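Local coordinates for response regulator protein (Burkholderia pseudomallei, PDB 3RQI) that probably acts in two-component signalling as a response regulator, coupling aspartyl phosphorylation of its receiver domain to DNA binding by a Fis-family helix-turn-helix, at the interface of chains A and B. Numbering follows the deposited sequence. Chains: chain A/B, Response regulator protein.

Contact 1: the interface of chains A and B. Residues chain A 104, 124-125, 127-128, 131-132; chain B 67, 90, 92-93, 95-96.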
loop_
_atom_site.group_PDB
_atom_site.type_symbol
_atom_site.label_atom_id
_atom_site.label_comp_id
_atom_site.label_asym_id
_atom_site.label_seq_id
_atom_site.Cartn_x
_atom_site.Cartn_y
_atom_site.Cartn_z
ATOM N N ASN A 104 6.717 -6.005 -5.730
ATOM C CA ASN A 104 6.310 -4.611 -5.854
ATOM C C ASN A 104 4.866 -4.533 -6.306
ATOM O O ASN A 104 4.214 -5.571 -6.560
ATOM C CB ASN A 104 7.229 -3.851 -6.846
ATOM C CG ASN A 104 7.359 -2.388 -6.518
ATOM O OD1 ASN A 104 6.671 -1.858 -5.613
ATOM N ND2 ASN A 104 8.245 -1.703 -7.257
ATOM N N SER A 124 11.232 -0.733 -4.861
ATOM C CA SER A 124 10.330 -0.321 -3.779
ATOM C C SER A 124 10.966 0.674 -2.811
ATOM O O SER A 124 10.308 1.632 -2.399
ATOM C CB SER A 124 9.702 -1.532 -3.014
ATOM O OG SER A 124 10.712 -2.328 -2.376
ATOM N N GLU A 125 12.229 0.438 -2.442
ATOM C CA GLU A 125 12.891 1.350 -1.498
ATOM C C GLU A 125 13.008 2.744 -2.104
ATOM O O GLU A 125 12.729 3.719 -1.405
ATOM C CB GLU A 125 14.254 0.817 -1.020
ATOM C CG GLU A 125 14.996 1.684 0.041
ATOM C CD GLU A 125 14.117 2.185 1.173
ATOM O OE1 GLU A 125 13.862 3.414 1.238
ATOM O OE2 GLU A 125 13.679 1.361 2.001
ATOM N N GLN A 127 11.060 4.032 -4.429
ATOM C CA GLN A 127 9.696 4.578 -4.587
ATOM C C GLN A 127 9.149 5.083 -3.241
ATOM O O GLN A 127 8.506 6.133 -3.169
ATOM C CB GLN A 127 8.775 3.551 -5.304
ATOM C CG GLN A 127 9.106 3.377 -6.850
ATOM C CD GLN A 127 8.701 2.034 -7.547
ATOM O OE1 GLN A 127 8.022 1.219 -6.986
ATOM N NE2 GLN A 127 9.154 1.845 -8.804
ATOM N N ALA A 128 9.446 4.358 -2.169
ATOM C CA ALA A 128 9.044 4.779 -0.829
ATOM C C ALA A 128 9.681 6.110 -0.431
ATOM O O ALA A 128 8.997 6.998 0.081
ATOM C CB ALA A 128 9.333 3.668 0.207
ATOM N N ALA A 131 8.110 8.912 -2.360
ATOM C CA ALA A 131 6.776 9.229 -1.810
ATOM C C ALA A 131 6.881 10.126 -0.573
ATOM O O ALA A 131 6.114 11.071 -0.407
ATOM C CB ALA A 131 5.981 7.941 -1.479
ATOM N N LEU A 132 7.821 9.815 0.304
ATOM C CA LEU A 132 7.968 10.595 1.525
ATOM C C LEU A 132 8.398 12.044 1.224
ATOM O O LEU A 132 8.064 12.960 1.976
ATOM C CB LEU A 132 8.891 9.892 2.522
ATOM C CG LEU A 132 8.247 8.645 3.181
ATOM C CD1 LEU A 132 9.256 7.841 3.950
ATOM C CD2 LEU A 132 7.057 8.967 4.074
ATOM N N LEU B 67 10.226 4.712 8.708
ATOM C CA LEU B 67 10.370 3.509 7.906
ATOM C C LEU B 67 11.660 2.789 8.277
ATOM O O LEU B 67 11.692 1.550 8.394
ATOM C CB LEU B 67 10.398 3.923 6.435
ATOM C CG LEU B 67 10.166 2.885 5.359
ATOM C CD1 LEU B 67 8.808 2.195 5.559
ATOM C CD2 LEU B 67 10.194 3.614 4.010
ATOM N N SER B 90 0.772 6.127 1.624
ATOM C CA SER B 90 0.994 5.848 0.208
ATOM C C SER B 90 1.196 4.366 -0.016
ATOM O O SER B 90 1.698 3.639 0.872
ATOM C CB SER B 90 2.205 6.627 -0.330
ATOM O OG SER B 90 3.417 6.301 0.354
ATOM N N ALA B 92 3.457 3.143 -1.960
ATOM C CA ALA B 92 4.873 2.852 -1.955
ATOM C C ALA B 92 5.444 2.644 -0.549
ATOM O O ALA B 92 6.223 1.701 -0.328
ATOM C CB ALA B 92 5.670 3.947 -2.719
ATOM N N THR B 93 5.059 3.492 0.395
ATOM C CA THR B 93 5.578 3.280 1.758
ATOM C C THR B 93 4.987 2.052 2.436
ATOM O O THR B 93 5.646 1.435 3.273
ATOM C CB THR B 93 5.405 4.519 2.616
ATOM O OG1 THR B 93 4.032 4.914 2.607
ATOM C CG2 THR B 93 6.262 5.623 2.098
ATOM N N VAL B 95 4.173 -0.835 0.848
ATOM C CA VAL B 95 4.981 -1.940 0.284
ATOM C C VAL B 95 6.303 -2.041 1.067
ATOM O O VAL B 95 6.620 -3.145 1.548
ATOM C CB VAL B 95 5.242 -1.703 -1.240
ATOM C CG1 VAL B 95 6.311 -2.669 -1.785
ATOM C CG2 VAL B 95 3.942 -1.843 -2.065
ATOM N N GLN B 96 7.074 -0.938 1.206
ATOM C CA GLN B 96 8.377 -1.037 1.843
ATOM C C GLN B 96 8.253 -1.359 3.336
ATOM O O GLN B 96 9.053 -2.134 3.868
ATOM C CB GLN B 96 9.201 0.230 1.608
ATOM C CG GLN B 96 10.685 0.081 2.009
ATOM C CD GLN B 96 11.332 -1.040 1.199
ATOM O OE1 GLN B 96 11.146 -1.116 -0.022
ATOM N NE2 GLN B 96 12.067 -1.923 1.874
HETATM O O HOH W 1 7.685 0.905 -2.414
#

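Contact 2: the interface of chains A and B. Residues chain A 136, 138, 168-169, 171-172, 175; chain B 136, 138, 168-169, 171-172, 175.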
loop_
_atom_site.group_PDB
_atom_site.type_symbol
_atom_site.label_atom_id
_atom_site.label_comp_id
_atom_site.label_asym_id
_atom_site.label_seq_id
_atom_site.Cartn_x
_atom_site.Cartn_y
_atom_site.Cartn_z
ATOM N N VAL A 136 1.190 14.509 -0.672
ATOM C CA VAL A 136 0.117 15.036 -1.501
ATOM C C VAL A 136 -0.987 15.708 -0.681
ATOM O O VAL A 136 -1.373 15.204 0.382
ATOM C CB VAL A 136 -0.472 13.909 -2.369
ATOM C CG1 VAL A 136 -1.810 14.324 -2.955
ATOM C CG2 VAL A 136 0.527 13.520 -3.444
ATOM N N LEU A 138 -4.900 17.723 -1.534
ATOM C CA LEU A 138 -5.961 17.891 -2.535
ATOM C C LEU A 138 -7.016 18.893 -2.086
ATOM O O LEU A 138 -7.355 18.955 -0.903
ATOM C CB LEU A 138 -6.639 16.549 -2.811
ATOM C CG LEU A 138 -5.901 15.531 -3.684
ATOM C CD1 LEU A 138 -6.543 14.164 -3.538
ATOM C CD2 LEU A 138 -5.919 15.980 -5.138
ATOM N N MET A 168 -14.696 6.551 -1.530
ATOM C CA MET A 168 -13.440 7.113 -1.996
ATOM C C MET A 168 -12.259 6.378 -1.352
ATOM O O MET A 168 -12.426 5.654 -0.362
ATOM C CB MET A 168 -13.372 8.616 -1.726
ATOM C CG MET A 168 -13.085 9.007 -0.285
ATOM S SD MET A 168 -13.040 10.811 -0.079
ATOM C CE MET A 168 -14.632 11.296 -0.749
ATOM N N HIS A 169 -11.076 6.548 -1.930
ATOM C CA HIS A 169 -9.884 5.921 -1.357
ATOM C C HIS A 169 -9.491 6.598 -0.053
ATOM O O HIS A 169 -9.724 7.802 0.142
ATOM C CB HIS A 169 -8.726 5.951 -2.344
ATOM C CG HIS A 169 -8.943 5.099 -3.545
ATOM N ND1 HIS A 169 -8.626 3.759 -3.574
ATOM C CD2 HIS A 169 -9.443 5.397 -4.768
ATOM C CE1 HIS A 169 -8.923 3.269 -4.763
ATOM N NE2 HIS A 169 -9.413 4.242 -5.506
ATOM N N ARG A 171 -6.529 7.249 0.862
ATOM C CA ARG A 171 -5.478 8.205 0.502
ATOM C C ARG A 171 -6.078 9.547 0.055
ATOM O O ARG A 171 -5.589 10.608 0.430
ATOM C CB ARG A 171 -4.569 7.612 -0.572
ATOM N N THR A 172 -7.152 9.466 -0.723
ATOM C CA THR A 172 -7.889 10.639 -1.211
ATOM C C THR A 172 -8.513 11.444 -0.077
ATOM O O THR A 172 -8.378 12.678 -0.043
ATOM C CB THR A 172 -9.012 10.230 -2.182
ATOM O OG1 THR A 172 -8.473 9.382 -3.204
ATOM C CG2 THR A 172 -9.687 11.481 -2.810
ATOM N N ARG A 175 -5.692 13.262 1.835
ATOM C CA ARG A 175 -5.084 14.360 1.082
ATOM C C ARG A 175 -6.003 15.562 1.100
ATOM O O ARG A 175 -5.555 16.725 1.118
ATOM C CB ARG A 175 -4.813 13.925 -0.354
ATOM N N VAL B 136 -13.432 1.692 -5.395
ATOM C CA VAL B 136 -13.814 3.092 -5.286
ATOM C C VAL B 136 -13.770 3.821 -6.631
ATOM O O VAL B 136 -12.845 3.613 -7.427
ATOM C CB VAL B 136 -12.910 3.802 -4.262
ATOM C CG1 VAL B 136 -13.025 5.310 -4.396
ATOM C CG2 VAL B 136 -13.255 3.324 -2.863
ATOM N N LEU B 138 -14.530 7.991 -8.094
ATOM C CA LEU B 138 -14.656 9.395 -7.681
ATOM C C LEU B 138 -15.041 10.299 -8.844
ATOM O O LEU B 138 -14.592 10.091 -9.972
ATOM C CB LEU B 138 -13.336 9.887 -7.087
ATOM C CG LEU B 138 -12.972 9.446 -5.668
ATOM C CD1 LEU B 138 -11.502 9.718 -5.404
ATOM C CD2 LEU B 138 -13.843 10.174 -4.654
ATOM N N MET B 168 -1.402 14.755 -6.448
ATOM C CA MET B 168 -2.471 13.944 -5.888
ATOM C C MET B 168 -2.001 12.496 -5.714
ATOM O O MET B 168 -0.979 12.087 -6.281
ATOM C CB MET B 168 -3.732 14.019 -6.749
ATOM C CG MET B 168 -3.696 13.202 -8.030
ATOM S SD MET B 168 -5.236 13.376 -8.977
ATOM C CE MET B 168 -5.356 15.157 -9.155
ATOM N N HIS B 169 -2.737 11.732 -4.914
ATOM C CA HIS B 169 -2.389 10.322 -4.725
ATOM C C HIS B 169 -2.688 9.519 -5.982
ATOM O O HIS B 169 -3.608 9.843 -6.749
ATOM C CB HIS B 169 -3.128 9.737 -3.529
ATOM C CG HIS B 169 -2.700 10.310 -2.224
ATOM N ND1 HIS B 169 -1.632 9.817 -1.509
ATOM C CD2 HIS B 169 -3.201 11.337 -1.498
ATOM C CE1 HIS B 169 -1.493 10.516 -0.399
ATOM N NE2 HIS B 169 -2.436 11.439 -0.366
ATOM N N ARG B 171 -3.945 6.612 -6.052
ATOM C CA ARG B 171 -5.258 6.003 -5.822
ATOM C C ARG B 171 -6.392 6.955 -6.234
ATOM O O ARG B 171 -7.367 6.538 -6.850
ATOM C CB ARG B 171 -5.392 5.570 -4.364
ATOM N N THR B 172 -6.220 8.231 -5.903
ATOM C CA THR B 172 -7.172 9.293 -6.252
ATOM C C THR B 172 -7.300 9.484 -7.759
ATOM O O THR B 172 -8.423 9.558 -8.283
ATOM C CB THR B 172 -6.758 10.641 -5.633
ATOM O OG1 THR B 172 -6.526 10.469 -4.229
ATOM C CG2 THR B 172 -7.847 11.724 -5.878
ATOM N N ARG B 175 -9.212 6.463 -9.220
ATOM C CA ARG B 175 -10.633 6.441 -8.870
ATOM C C ARG B 175 -11.383 7.447 -9.715
ATOM O O ARG B 175 -12.553 7.241 -10.091
ATOM C CB ARG B 175 -10.814 6.757 -7.389
#

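Contact 3: the interface of chains A and B. Residues chain A 152, 155-159, 177; chain B 107-111, 114.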
loop_
_atom_site.group_PDB
_atom_site.type_symbol
_atom_site.label_atom_id
_atom_site.label_comp_id
_atom_site.label_asym_id
_atom_site.label_seq_id
_atom_site.Cartn_x
_atom_site.Cartn_y
_atom_site.Cartn_z
ATOM N N LEU A 152 -17.019 11.424 9.094
ATOM C CA LEU A 152 -15.849 11.060 9.905
ATOM C C LEU A 152 -16.214 11.012 11.394
ATOM O O LEU A 152 -15.810 10.090 12.109
ATOM C CB LEU A 152 -14.687 12.037 9.650
ATOM C CG LEU A 152 -13.301 11.784 10.262
ATOM C CD1 LEU A 152 -12.621 10.559 9.653
ATOM C CD2 LEU A 152 -12.418 13.012 10.099
ATOM N N ASN A 155 -18.368 8.089 12.316
ATOM C CA ASN A 155 -17.603 6.850 12.290
ATOM C C ASN A 155 -16.508 6.799 13.365
ATOM O O ASN A 155 -15.566 6.014 13.257
ATOM C CB ASN A 155 -17.036 6.620 10.888
ATOM C CG ASN A 155 -18.090 6.118 9.910
ATOM O OD1 ASN A 155 -18.480 4.949 9.946
ATOM N ND2 ASN A 155 -18.552 6.996 9.034
ATOM N N ASN A 156 -16.671 7.623 14.404
ATOM C CA ASN A 156 -15.723 7.743 15.528
ATOM C C ASN A 156 -14.298 8.149 15.094
ATOM O O ASN A 156 -13.305 7.621 15.606
ATOM C CB ASN A 156 -15.734 6.470 16.404
ATOM C CG ASN A 156 -15.038 6.663 17.763
ATOM O OD1 ASN A 156 -14.764 7.786 18.193
ATOM N ND2 ASN A 156 -14.754 5.553 18.441
ATOM N N ASN A 157 -14.223 9.099 14.156
ATOM C CA ASN A 157 -12.951 9.623 13.610
ATOM C C ASN A 157 -12.079 8.556 12.914
ATOM O O ASN A 157 -10.850 8.613 12.943
ATOM C CB ASN A 157 -12.165 10.406 14.681
ATOM C CG ASN A 157 -11.201 11.429 14.083
ATOM O OD1 ASN A 157 -11.444 11.982 13.012
ATOM N ND2 ASN A 157 -10.099 11.685 14.787
ATOM N N ASN A 158 -12.752 7.605 12.272
ATOM C CA ASN A 158 -12.126 6.494 11.563
ATOM C C ASN A 158 -12.118 6.689 10.037
ATOM O O ASN A 158 -13.154 6.554 9.372
ATOM C CB ASN A 158 -12.867 5.205 11.936
ATOM C CG ASN A 158 -12.170 3.958 11.453
ATOM O OD1 ASN A 158 -11.147 4.018 10.764
ATOM N ND2 ASN A 158 -12.728 2.807 11.808
ATOM N N ILE A 159 -10.944 6.990 9.481
ATOM C CA ILE A 159 -10.833 7.306 8.044
ATOM C C ILE A 159 -11.120 6.089 7.146
ATOM O O ILE A 159 -11.594 6.244 6.015
ATOM C CB ILE A 159 -9.450 7.961 7.683
ATOM C CG1 ILE A 159 -9.570 8.887 6.459
ATOM C CG2 ILE A 159 -8.367 6.912 7.483
ATOM C CD1 ILE A 159 -8.216 9.371 5.898
ATOM N N LEU A 177 -8.134 16.089 3.561
ATOM C CA LEU A 177 -8.201 16.546 4.958
ATOM C C LEU A 177 -6.947 17.318 5.364
ATOM O O LEU A 177 -6.987 18.108 6.307
ATOM C CB LEU A 177 -8.398 15.350 5.907
ATOM C CG LEU A 177 -9.742 14.597 5.945
ATOM C CD1 LEU A 177 -9.555 13.226 6.616
ATOM C CD2 LEU A 177 -10.842 15.401 6.638
ATOM N N ALA B 107 -3.804 4.443 7.645
ATOM C CA ALA B 107 -3.837 5.908 7.536
ATOM C C ALA B 107 -4.471 6.576 8.751
ATOM O O ALA B 107 -5.522 6.116 9.256
ATOM C CB ALA B 107 -4.593 6.320 6.265
ATOM N N LYS B 108 -3.829 7.651 9.233
ATOM C CA LYS B 108 -4.494 8.599 10.122
ATOM C C LYS B 108 -5.582 9.371 9.320
ATOM O O LYS B 108 -5.425 9.606 8.106
ATOM C CB LYS B 108 -3.522 9.612 10.737
ATOM C CG LYS B 108 -2.411 9.046 11.610
ATOM C CD LYS B 108 -1.499 10.180 12.068
ATOM C CE LYS B 108 -0.351 9.647 12.956
ATOM N NZ LYS B 108 0.678 10.715 13.039
ATOM N N PRO B 109 -6.679 9.730 9.979
ATOM C CA PRO B 109 -6.994 9.455 11.369
ATOM C C PRO B 109 -7.624 8.068 11.537
ATOM O O PRO B 109 -8.351 7.576 10.656
ATOM C CB PRO B 109 -8.009 10.573 11.737
ATOM C CG PRO B 109 -8.635 10.897 10.523
ATOM C CD PRO B 109 -7.689 10.623 9.373
ATOM N N ALA B 110 -7.293 7.445 12.658
ATOM C CA ALA B 110 -7.847 6.145 13.029
ATOM C C ALA B 110 -8.202 6.261 14.492
ATOM O O ALA B 110 -7.555 7.021 15.216
ATOM C CB ALA B 110 -6.783 5.034 12.823
ATOM N N ASN B 111 -9.223 5.537 14.940
ATOM C CA ASN B 111 -9.535 5.510 16.363
ATOM C C ASN B 111 -8.866 4.340 17.048
ATOM O O ASN B 111 -8.295 3.459 16.394
ATOM C CB ASN B 111 -11.067 5.560 16.637
ATOM C CG ASN B 111 -11.836 4.399 16.010
ATOM O OD1 ASN B 111 -11.410 3.244 16.038
ATOM N ND2 ASN B 111 -13.015 4.703 15.484
ATOM N N SER B 114 -9.911 0.783 15.980
ATOM C CA SER B 114 -9.423 0.357 14.664
ATOM C C SER B 114 -7.914 0.094 14.663
ATOM O O SER B 114 -7.422 -0.771 13.933
ATOM C CB SER B 114 -9.832 1.329 13.579
ATOM O OG SER B 114 -9.105 2.513 13.620
HETATM O O HOH W 2 -8.960 2.885 10.932
#

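Contact 4: the interface of chains A and B. Residues chain A 135, 174; chain B 86-89, 107-108.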
loop_
_atom_site.group_PDB
_atom_site.type_symbol
_atom_site.label_atom_id
_atom_site.label_comp_id
_atom_site.label_asym_id
_atom_site.label_seq_id
_atom_site.Cartn_x
_atom_site.Cartn_y
_atom_site.Cartn_z
ATOM N N PRO A 135 4.767 14.511 -0.382
ATOM C CA PRO A 135 3.432 14.377 0.201
ATOM C C PRO A 135 2.389 15.079 -0.644
ATOM O O PRO A 135 2.671 16.132 -1.241
ATOM C CB PRO A 135 3.552 15.109 1.548
ATOM C CG PRO A 135 5.017 15.136 1.845
ATOM C CD PRO A 135 5.660 15.289 0.500
ATOM N N GLN A 174 -7.536 11.482 3.071
ATOM C CA GLN A 174 -6.417 12.041 3.829
ATOM C C GLN A 174 -5.813 13.296 3.165
ATOM O O GLN A 174 -5.448 14.263 3.849
ATOM C CB GLN A 174 -5.340 10.956 4.028
ATOM C CG GLN A 174 -4.411 11.194 5.206
ATOM C CD GLN A 174 -3.324 10.134 5.293
ATOM O OE1 GLN A 174 -2.590 9.889 4.325
ATOM N NE2 GLN A 174 -3.219 9.500 6.457
ATOM N N THR B 86 0.053 6.459 9.968
ATOM C CA THR B 86 0.662 7.638 9.278
ATOM C C THR B 86 -0.315 8.607 8.638
ATOM O O THR B 86 -1.313 8.191 8.037
ATOM C CB THR B 86 1.720 7.205 8.208
ATOM O OG1 THR B 86 2.301 8.328 7.565
ATOM C CG2 THR B 86 1.132 6.307 7.168
ATOM N N GLY B 87 0.001 9.893 8.760
ATOM C CA GLY B 87 -0.734 10.957 8.058
ATOM C C GLY B 87 -0.201 11.193 6.642
ATOM O O GLY B 87 -0.691 12.073 5.921
ATOM N N TYR B 88 0.798 10.393 6.248
ATOM C CA TYR B 88 1.376 10.467 4.923
ATOM C C TYR B 88 1.244 9.147 4.158
ATOM O O TYR B 88 2.227 8.577 3.699
ATOM C CB TYR B 88 2.818 10.920 5.019
ATOM C CG TYR B 88 2.926 12.291 5.632
ATOM C CD1 TYR B 88 2.612 13.446 4.902
ATOM C CD2 TYR B 88 3.284 12.428 6.961
ATOM C CE1 TYR B 88 2.701 14.710 5.498
ATOM C CE2 TYR B 88 3.372 13.661 7.551
ATOM C CZ TYR B 88 3.084 14.801 6.832
ATOM O OH TYR B 88 3.201 16.026 7.466
ATOM N N ALA B 89 0.019 8.642 4.055
ATOM C CA ALA B 89 -0.146 7.283 3.541
ATOM C C ALA B 89 0.131 7.221 2.041
ATOM O O ALA B 89 -0.218 8.149 1.291
ATOM C CB ALA B 89 -1.527 6.735 3.868
ATOM N N ALA B 107 -3.804 4.443 7.645
ATOM C CA ALA B 107 -3.837 5.908 7.536
ATOM C C ALA B 107 -4.471 6.576 8.751
ATOM O O ALA B 107 -5.522 6.116 9.256
ATOM C CB ALA B 107 -4.593 6.320 6.265
ATOM N N LYS B 108 -3.829 7.651 9.233
ATOM C CA LYS B 108 -4.494 8.599 10.122
ATOM C C LYS B 108 -5.582 9.371 9.320
ATOM O O LYS B 108 -5.425 9.606 8.106
ATOM C CB LYS B 108 -3.522 9.612 10.737
ATOM C CG LYS B 108 -2.411 9.046 11.610
ATOM C CD LYS B 108 -1.499 10.180 12.068
ATOM C CE LYS B 108 -0.351 9.647 12.956
ATOM N NZ LYS B 108 0.678 10.715 13.039
#

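Contact 1: the interface of chains A and B
Helix 91-100 of chain B packs against helix 123-133 of chain A, and B:Gln96 carries much of the contact. Its CG stands anti to the backbone N (chi1 -168°), and a bend at chi2 (60°) turns the amide toward the first turn of the opposing helix. B:Gln96 CB rests on the methyl of A:Ala128, 3.7 Å from A:Ala128 CB. B:Gln96 CG touches the A:Glu125 carboxylate oxygen OE2 at 3.3 Å, the two side chains crossing at about a right angle. At the tip, OE1 accepts a hydrogen bond from the A:Ser124 hydroxyl, A:Ser124 OG to B:Gln96 OE1 2.7 Å, lying in the carbonyl plane but opened toward the C=O axis (157°). The backbone N-H of A:Glu125, although near, points elsewhere. The A:Glu125 carboxylate lies alongside the CG-CD stretch of B:Gln96.

Beside this polar pair, a water joins the helix backbones, 2.7 Å from A:Ser124 O and 2.7 Å from B:Ala92 O. Small residues, B:Ala92 and A:Ala128, permit the close approach, and B:Ala92 CB lies over the A:Gln127 backbone. Separately, the methyl CG2 of B:Thr93 meets A:Leu132 CG at 3.8 Å. B:Thr93 OG1 turns back into its own chain and pairs with B:Ser90 OG at 2.7 Å, leaving the methyl to face the partner. The patch thus joins receiver-domain surface of one chain to helix 123-133 of the other, and probably helps hold the dimer seen in the crystal.

Contact 2: the interface of chains A and B
A:Thr172 has OG1 anti to the carbonyl carbon (chi1 -52°) and CG2 anti to the backbone N, and its copy B:Thr172 does the same, so that hydroxyls and methyls face their counterparts across the two-fold axis. The hydroxyls share a very short hydrogen bond, A:Thr172 OG1 to B:Thr172 OG1 2.5 Å, in which either may donate. Alongside, the CG2 methyls of A:Thr172 and B:Thr172 touch at 3.6 Å.

A:His169 has CG anti to the carbonyl carbon (chi1 -67°), and its ring is turned by chi2 (-86°) so that chain B meets both faces. B:Arg171 CB lies over one face, near the rim, while B:Val136 CB covers the other, 3.9 Å from the ring centroid of A:His169; this packing probably restrains the ring's rotation. The edge meets B:Arg175 CB in the ring plane, 3.3 Å from A:His169 CD2. Farther out, A:Leu138 reaches tip to tip toward B:Thr172, A:Leu138 CD1 to B:Thr172 CG2 3.6 Å, and A:Leu138 CD2 is packed tightly against B:Met168 CB at 3.4 Å. The histidine and leucine contacts recur with the chains exchanged; the threonine pair is its own twin. The arginine side chains are modelled incompletely. In the fold, the patch brings together the start of helix 170-177, the recognition helix of the helix-turn-helix, the turn before it and the loops containing A:Val136 and A:Leu138 and their B copies.

Contact 3: the interface of chains A and B
B:Pro109 forms the apolar centre, set in the receiver-domain loop where the family's conserved lysine, B:Lys108, is joined to a proline through a cis peptide bond. Its ring lies against A:Ile159, the first residue of helix 159-166 in the Fis-type helix-turn-helix, with B:Pro109 CD 3.6 Å from A:Ile159 CB and the two side chains crossing at about a right angle. CG1 of the isoleucine is anti to the backbone N (chi1 -152°), carrying CD1 to the proline CD. A:Ile159 CG2, in the crowded position between backbone N and carbonyl carbon, lies toward B:Ala107, 3.4 Å from B:Ala107 O and 4.0 Å from B:Ala107 CB. A:Leu152 CD1 adds a looser contact at the B:Pro109 CG corner.

Around this core, the helix start of chain A is anchored by a backbone bond, A:Ile159 N to B:Pro109 O 2.9 Å, the donor lying above the carbonyl plane. Farther out, B:Asn111 uses ND2 to donate to the backbone carbonyl A:Asn156 O at 2.9 Å; the acceptor lies in the B:Asn111 amide plane, but the donor stands 47° out of the carbonyl plane. The other branch, B:Asn111 OD1, receives the N-H of B:Ser114, N to OD1 2.9 Å, nearly along the C=O axis, which caps helix 112-118 and helps fix the amide's rotation. At the rim a water connects A:Asn158 OD1 with B:Ser114 OG, 2.7 Å from the latter.

Contact 4: the interface of chains A and B
The side-chain amide of A:Gln174, from recognition helix 170-177, is inserted tightly into the receiver domain of chain B, whereas A:Pro135 merely leans on B:Tyr88. The glutamine extends with CG anti to the backbone N (chi1 -157°) and chi2 near -176°, so its amide is delivered at full length between two receiver loops. Three hydrogen bonds grip it. A:Gln174 NE2 donates to the backbone carbonyls B:Thr86 O at 2.8 Å and B:Lys108 O at 2.8 Å, each donor lying on a lone pair and each acceptor near the plane of the amide. A:Gln174 OE1 accepts the backbone N-H of B:Ala89, OE1 to B:Ala89 N 2.9 Å, again on a lone pair, with 160° at the hydrogen. Both ends of the amide are thus used, which sets which end is oxygen and should hold the amide against rotation. B:Gly87 CA packs beside it, 3.9 Å from A:Gln174 CD.

The other part is looser and apolar: A:Pro135 CB touches the ring carbons CD1 and CE1 of B:Tyr88, 3.9 Å from CD1. B:Thr86 and B:Lys108 occupy the family's conserved switch threonine and lysine positions, so the glutamine reads backbone whose geometry may depend on phosphorylation. Within chain B, the B:Tyr88 backbone N donates to the hydroxyl of B:Thr86, N to OG1 2.9 Å.

Contact 4 lies between the other patches, about 11 Å from the centres of contact 2 and contact 3 and about 13 Å from contact 1, measured between C-alpha centres. It shares B:Ala107 and B:Lys108 with contact 3, while helix 170-177 of chain A serves contacts 2, 3 and 4. Contacts 1 and 3 are the farthest apart, about 22 Å. The helix-turn-helix of one chain therefore meets both its counterpart and the opposite receiver domain, a crossed two-fold assembly. The phosphorylation site could plausibly influence it, but the structure alone does not show whether this dimer binds DNA.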